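Local coordinates for protein Exo-1,5-alpha-L-arabinofuranobiosidase (PDB 2YDT) that probably releases arabinobiose from the ends of alpha-1,5-linked L-arabinan chains as a fungal glycoside hydrolase, at residues N221-V226 with K251-F256; V245-S250 with G307-W312. All coordinates share one frame; numbering follows the deposited sequence.

Contact 1: residues N221-V226 with K251-F256; sequences NEYIYV and KDPQKF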
loop_
_atom_site.group_PDB
_atom_site.type_symbol
_atom_site.label_atom_id
_atom_site.label_comp_id
_atom_site.label_asym_id
_atom_site.label_seq_id
_atom_site.Cartn_x
_atom_site.Cartn_y
_atom_site.Cartn_z
ATOM N N ASN A 221 19.710 -7.996 -5.778
ATOM C CA ASN A 221 19.151 -7.446 -7.008
ATOM C C ASN A 221 17.830 -8.021 -7.499
ATOM O O ASN A 221 17.450 -7.814 -8.643
ATOM C CB ASN A 221 20.158 -7.500 -8.131
ATOM C CG ASN A 221 20.585 -6.146 -8.516
ATOM O OD1 ASN A 221 20.168 -5.627 -9.560
ATOM N ND2 ASN A 221 21.342 -5.495 -7.622
ATOM N N GLU A 222 17.163 -8.769 -6.664
ATOM C CA GLU A 222 15.814 -9.219 -6.958
ATOM C C GLU A 222 14.831 -8.320 -6.241
ATOM O O GLU A 222 15.213 -7.509 -5.382
ATOM C CB GLU A 222 15.607 -10.654 -6.528
ATOM C CG GLU A 222 16.330 -11.591 -7.496
ATOM C CD GLU A 222 16.045 -13.028 -7.358
ATOM O OE1 GLU A 222 15.095 -13.441 -6.632
ATOM O OE2 GLU A 222 16.833 -13.775 -7.991
ATOM N N TYR A 223 13.583 -8.452 -6.652
ATOM C CA TYR A 223 12.454 -7.747 -6.078
ATOM C C TYR A 223 11.414 -8.746 -5.660
ATOM O O TYR A 223 11.250 -9.776 -6.341
ATOM C CB TYR A 223 11.821 -6.808 -7.098
ATOM C CG TYR A 223 12.688 -5.649 -7.461
ATOM C CD1 TYR A 223 12.520 -4.401 -6.851
ATOM C CD2 TYR A 223 13.686 -5.793 -8.392
ATOM C CE1 TYR A 223 13.303 -3.320 -7.208
ATOM C CE2 TYR A 223 14.505 -4.711 -8.745
ATOM C CZ TYR A 223 14.318 -3.503 -8.140
ATOM O OH TYR A 223 15.133 -2.459 -8.503
ATOM N N ILE A 224 10.745 -8.470 -4.538
ATOM C CA ILE A 224 9.606 -9.281 -4.097
ATOM C C ILE A 224 8.306 -8.499 -4.315
ATOM O O ILE A 224 8.186 -7.360 -3.890
ATOM C CB ILE A 224 9.765 -9.752 -2.635
ATOM C CG1 ILE A 224 8.643 -10.730 -2.263
ATOM C CG2 ILE A 224 9.893 -8.546 -1.650
ATOM C CD1 ILE A 224 8.788 -11.371 -0.851
ATOM N N TYR A 225 7.375 -9.170 -4.979
ATOM C CA TYR A 225 6.040 -8.665 -5.313
ATOM C C TYR A 225 5.043 -9.422 -4.473
ATOM O O TYR A 225 4.935 -10.646 -4.617
ATOM C CB TYR A 225 5.807 -8.948 -6.784
ATOM C CG TYR A 225 4.485 -8.508 -7.395
ATOM C CD1 TYR A 225 4.310 -7.187 -7.749
ATOM C CD2 TYR A 225 3.469 -9.393 -7.624
ATOM C CE1 TYR A 225 3.106 -6.752 -8.335
ATOM C CE2 TYR A 225 2.261 -8.996 -8.225
ATOM C CZ TYR A 225 2.104 -7.660 -8.572
ATOM O OH TYR A 225 0.917 -7.274 -9.150
ATOM N N VAL A 226 4.237 -8.699 -3.683
ATOM C CA VAL A 226 3.320 -9.296 -2.737
ATOM C C VAL A 226 1.897 -8.860 -3.039
ATOM O O VAL A 226 1.662 -7.698 -3.457
ATOM C CB VAL A 226 3.740 -8.927 -1.282
ATOM C CG1 VAL A 226 2.747 -9.488 -0.253
ATOM C CG2 VAL A 226 5.193 -9.489 -1.005
ATOM N N LYS A 251 14.233 -10.453 -10.905
ATOM C CA LYS A 251 15.267 -9.488 -11.121
ATOM C C LYS A 251 14.764 -8.210 -11.781
ATOM O O LYS A 251 15.196 -7.099 -11.425
ATOM C CB LYS A 251 16.362 -10.119 -11.980
ATOM C CG LYS A 251 17.682 -9.944 -11.398
ATOM C CD LYS A 251 17.873 -10.926 -10.235
ATOM C CE LYS A 251 19.286 -11.571 -10.183
ATOM N NZ LYS A 251 19.766 -12.078 -8.788
ATOM N N ASP A 252 13.822 -8.373 -12.704
ATOM C CA ASP A 252 13.211 -7.274 -13.396
ATOM C C ASP A 252 11.778 -7.126 -12.855
ATOM O O ASP A 252 10.944 -8.000 -13.090
ATOM C CB ASP A 252 13.175 -7.538 -14.900
ATOM C CG ASP A 252 12.667 -6.337 -15.695
ATOM O OD1 ASP A 252 11.938 -5.455 -15.163
ATOM O OD2 ASP A 252 12.975 -6.255 -16.918
ATOM N N PRO A 253 11.497 -6.022 -12.116
ATOM C CA PRO A 253 10.190 -5.875 -11.467
ATOM C C PRO A 253 9.066 -5.476 -12.447
ATOM O O PRO A 253 7.896 -5.262 -12.062
ATOM C CB PRO A 253 10.482 -4.822 -10.397
ATOM C CG PRO A 253 11.465 -3.958 -11.047
ATOM C CD PRO A 253 12.379 -4.881 -11.794
ATOM N N GLN A 254 9.398 -5.419 -13.728
ATOM C CA GLN A 254 8.405 -5.315 -14.811
ATOM C C GLN A 254 7.887 -6.666 -15.314
ATOM O O GLN A 254 6.979 -6.732 -16.165
ATOM C CB GLN A 254 8.980 -4.535 -15.996
ATOM C CG GLN A 254 9.404 -3.117 -15.657
ATOM C CD GLN A 254 10.241 -2.507 -16.752
ATOM O OE1 GLN A 254 9.757 -1.647 -17.504
ATOM N NE2 GLN A 254 11.506 -2.955 -16.868
ATOM N N LYS A 255 8.514 -7.731 -14.822
ATOM C CA LYS A 255 8.298 -9.074 -15.324
ATOM C C LYS A 255 7.921 -10.068 -14.248
ATOM O O LYS A 255 8.406 -11.218 -14.232
ATOM C CB LYS A 255 9.568 -9.552 -16.038
ATOM C CG LYS A 255 10.007 -8.679 -17.214
ATOM C CD LYS A 255 11.179 -9.386 -17.980
ATOM C CE LYS A 255 11.724 -8.523 -19.071
ATOM N NZ LYS A 255 10.758 -8.442 -20.177
ATOM N N PHE A 256 7.018 -9.683 -13.364
ATOM C CA PHE A 256 6.489 -10.648 -12.404
ATOM C C PHE A 256 5.546 -11.687 -13.030
ATOM O O PHE A 256 5.323 -12.733 -12.432
ATOM C CB PHE A 256 5.834 -9.948 -11.207
ATOM C CG PHE A 256 6.821 -9.201 -10.315
ATOM C CD1 PHE A 256 7.786 -9.899 -9.623
ATOM C CD2 PHE A 256 6.767 -7.802 -10.192
ATOM C CE1 PHE A 256 8.690 -9.231 -8.776
ATOM C CE2 PHE A 256 7.634 -7.133 -9.366
ATOM C CZ PHE A 256 8.597 -7.839 -8.655
HETATM O O HOH W 1 17.513 -5.854 -10.543
#
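The first torsions of Tyr225 and Phe256 direct CG of each toward the shared contact. In Tyr225, CG lies anti to the backbone N (chi1 -179°). In Phe256, CG lies anti to the carbonyl carbon, beside the backbone N (chi1 -68°). The two rings form an offset stack with centroids 4.7 Å apart and planes at 24°. Tyr225 CB also sits over the centre of the Phe256 ring, 3.3 Å from its centroid, as a CH-pi contact. At the edge of the same ring, in its plane, Tyr223 O lies 3.6 Å from Phe256 CE1. Pro253, from the loop, packs on Tyr223. Its CG lies over the centre of one face of the Tyr223 ring, 3.9 Å from the centroid. The edge of the Tyr223 ring meets Lys251 O, with CD2 at 3.6 Å. At the exposed end, a water links two carbonyl oxygens, 2.7 Å from Asn221 O and 2.8 Å from Lys251 O. Lys251 NZ and Glu222 OE2 form a weak salt bridge at 3.5 Å; NZ also bonds to Asn220 O, its stronger partner. Tyr223 touches Met160 and Pro253 touches Tyr162, both on strand 154-162 of the preceding sheet. The loop toward strand 262-263 thus folds back on strand 223-230 and fills the seam between two neighbouring blades of a six-bladed beta-propeller.

Contact 2: residues V245-S250 with G307-W312; sequences VYYRLS and GDASAW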
loop_
_atom_site.group_PDB
_atom_site.type_symbol
_atom_site.label_atom_id
_atom_site.label_comp_id
_atom_site.label_asym_id
_atom_site.label_seq_id
_atom_site.Cartn_x
_atom_site.Cartn_y
_atom_site.Cartn_z
ATOM N N VAL A 245 -2.070 -14.522 1.289
ATOM C CA VAL A 245 -0.930 -13.725 0.834
ATOM C C VAL A 245 0.016 -14.576 -0.020
ATOM O O VAL A 245 0.532 -15.621 0.437
ATOM C CB VAL A 245 -0.202 -13.024 1.974
ATOM C CG1 VAL A 245 0.931 -12.129 1.421
ATOM C CG2 VAL A 245 -1.201 -12.167 2.808
ATOM N N TYR A 246 0.240 -14.131 -1.258
ATOM C CA TYR A 246 1.187 -14.769 -2.179
ATOM C C TYR A 246 2.238 -13.754 -2.592
ATOM O O TYR A 246 2.079 -12.534 -2.442
ATOM C CB TYR A 246 0.493 -15.329 -3.424
ATOM C CG TYR A 246 -0.065 -16.725 -3.312
ATOM C CD1 TYR A 246 -1.052 -17.040 -2.392
ATOM C CD2 TYR A 246 0.379 -17.745 -4.174
ATOM C CE1 TYR A 246 -1.577 -18.345 -2.304
ATOM C CE2 TYR A 246 -0.139 -19.032 -4.082
ATOM C CZ TYR A 246 -1.123 -19.310 -3.162
ATOM O OH TYR A 246 -1.668 -20.597 -3.087
ATOM N N TYR A 247 3.343 -14.267 -3.119
ATOM C CA TYR A 247 4.417 -13.424 -3.634
ATOM C C TYR A 247 5.141 -14.065 -4.809
ATOM O O TYR A 247 5.042 -15.261 -5.057
ATOM C CB TYR A 247 5.393 -13.042 -2.526
ATOM C CG TYR A 247 6.225 -14.175 -1.954
ATOM C CD1 TYR A 247 7.508 -14.480 -2.451
ATOM C CD2 TYR A 247 5.686 -14.993 -0.974
ATOM C CE1 TYR A 247 8.270 -15.520 -1.870
ATOM C CE2 TYR A 247 6.402 -16.027 -0.434
ATOM C CZ TYR A 247 7.684 -16.289 -0.902
ATOM O OH TYR A 247 8.374 -17.313 -0.319
ATOM N N ARG A 248 5.847 -13.223 -5.544
ATOM C CA ARG A 248 6.698 -13.604 -6.653
ATOM C C ARG A 248 8.040 -12.897 -6.531
ATOM O O ARG A 248 8.134 -11.799 -5.958
ATOM C CB ARG A 248 6.026 -13.251 -7.985
ATOM C CG ARG A 248 4.723 -14.004 -8.224
ATOM C CD ARG A 248 4.036 -13.634 -9.473
ATOM N NE ARG A 248 2.747 -14.322 -9.603
ATOM C CZ ARG A 248 2.171 -14.644 -10.757
ATOM N NH1 ARG A 248 2.742 -14.316 -11.897
ATOM N NH2 ARG A 248 1.010 -15.279 -10.790
ATOM N N LEU A 249 9.082 -13.493 -7.108
ATOM C CA LEU A 249 10.430 -12.917 -7.096
ATOM C C LEU A 249 10.949 -12.700 -8.519
ATOM O O LEU A 249 10.751 -13.562 -9.399
ATOM C CB LEU A 249 11.396 -13.853 -6.358
ATOM C CG LEU A 249 11.011 -14.179 -4.930
ATOM C CD1 LEU A 249 11.714 -15.419 -4.393
ATOM C CD2 LEU A 249 11.278 -12.969 -4.043
ATOM N N SER A 250 11.591 -11.563 -8.755
ATOM C CA SER A 250 12.088 -11.236 -10.092
ATOM C C SER A 250 13.238 -10.239 -10.048
ATOM O O SER A 250 13.207 -9.281 -9.303
ATOM C CB SER A 250 10.963 -10.684 -10.984
ATOM O OG SER A 250 11.400 -10.545 -12.342
ATOM N N GLY A 307 13.398 -14.639 0.455
ATOM C CA GLY A 307 12.127 -15.116 -0.020
ATOM C C GLY A 307 11.968 -16.615 -0.148
ATOM O O GLY A 307 10.986 -17.099 -0.707
ATOM N N ASP A 308 12.934 -17.358 0.400
ATOM C CA ASP A 308 12.819 -18.824 0.476
ATOM C C ASP A 308 11.501 -19.187 1.135
ATOM O O ASP A 308 11.199 -18.739 2.246
ATOM C CB ASP A 308 14.048 -19.369 1.220
ATOM C CG ASP A 308 14.040 -20.862 1.410
ATOM O OD1 ASP A 308 12.994 -21.510 1.513
ATOM O OD2 ASP A 308 15.172 -21.398 1.532
ATOM N N ALA A 309 10.682 -19.970 0.440
ATOM C CA ALA A 309 9.340 -20.294 0.942
ATOM C C ALA A 309 9.301 -21.084 2.249
ATOM O O ALA A 309 8.252 -21.140 2.899
ATOM C CB ALA A 309 8.485 -20.974 -0.146
ATOM N N SER A 310 10.428 -21.705 2.620
ATOM C CA SER A 310 10.521 -22.442 3.888
ATOM C C SER A 310 10.957 -21.611 5.085
ATOM O O SER A 310 11.003 -22.143 6.195
ATOM C CB SER A 310 11.510 -23.632 3.753
ATOM O OG SER A 310 12.836 -23.171 3.582
ATOM N N ALA A 311 11.246 -20.323 4.897
ATOM C CA ALA A 311 11.914 -19.542 5.902
ATOM C C ALA A 311 11.071 -18.379 6.488
ATOM O O ALA A 311 11.623 -17.485 7.100
ATOM C CB ALA A 311 13.268 -19.028 5.336
ATOM N N TRP A 312 9.758 -18.410 6.343
ATOM C CA TRP A 312 8.908 -17.336 6.931
ATOM C C TRP A 312 8.689 -17.612 8.412
ATOM O O TRP A 312 8.350 -18.749 8.790
ATOM C CB TRP A 312 7.573 -17.197 6.222
ATOM C CG TRP A 312 7.722 -16.662 4.834
ATOM C CD1 TRP A 312 7.854 -17.395 3.667
ATOM C CD2 TRP A 312 7.783 -15.284 4.445
ATOM N NE1 TRP A 312 7.981 -16.544 2.576
ATOM C CE2 TRP A 312 7.963 -15.249 3.028
ATOM C CE3 TRP A 312 7.729 -14.071 5.143
ATOM C CZ2 TRP A 312 8.047 -14.033 2.303
ATOM C CZ3 TRP A 312 7.824 -12.868 4.408
ATOM C CH2 TRP A 312 7.971 -12.867 3.015
#
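Tyr247 reaches from one blade of the beta-propeller to a loop of the next. Strand 245-250 belongs to the sheet that ends with strand 262-263. Residues 307-312 lead into strand 313-315, the last strand of the following sheet. The tight part centres on the Tyr247 hydroxyl. In Tyr247, chi1 of 68° sets CG, the root of the ring that carries OH to the loop, between the backbone N and the carbonyl carbon. Trp312 NE1 donates to Tyr247 OH at 3.0 Å with an N-H...O angle of 176°, and the hydroxyl lies in the indole plane. Tyr247 OH in turn donates to Gly307 O at 2.6 Å, from above the carbonyl plane. The hydroxyl is therefore both acceptor and donor, and two bonds fix it. The chain of bonds would probably polarise the hydroxyl somewhat. The rings themselves meet obliquely: Trp312 CZ2 lies over one face of the Tyr247 ring, offset toward its rim, 3.8 Å from Tyr247 CE2. Trp312 also touches Ile290 and Val292 of its own blade, while the Tyr247 ring meets that of His262. Gly307 has a phi of 94°, a left-handed conformation common for glycine. At the border of the tight part, Ala309, which is exposed, brings its CA to 3.4 Å from Tyr247 OH.

The rest of the contact is looser. Leu249 CD1 comes no nearer than 4.1 Å to Gly307 O. Asp308 and Ser310 lie on the solvent side and point away from the strand. They shape the loop instead, in a type I turn from Asp308 to Ala311. Inside it is an Asx turn, in which Ser310 N donates to Asp308 OD1 at 2.8 Å.

Contacts 1 and 2 share one propeller blade and lie 12 Å apart, centre to centre. Strands 223-230 and 245-250 are antiparallel neighbours in it. Tyr223 N and Ser250 O, 2.8 Å apart, and Tyr225 O and Arg248 N, 2.9 Å apart, probably form hydrogen bonds between them. The two contacts use different faces of this sheet. Contact 1 looks toward the blade of strand 154-162, contact 2 toward that of strand 313-315. Phe256 CE1 also packs on Ser250 CB at 3.5 Å. Neither contact is in the sugar pocket. The Tyr225 side chain is about 10 Å from the bound iminosugar, and the Trp312 side chain about 11 Å from that of Glu299, a manganese ligand.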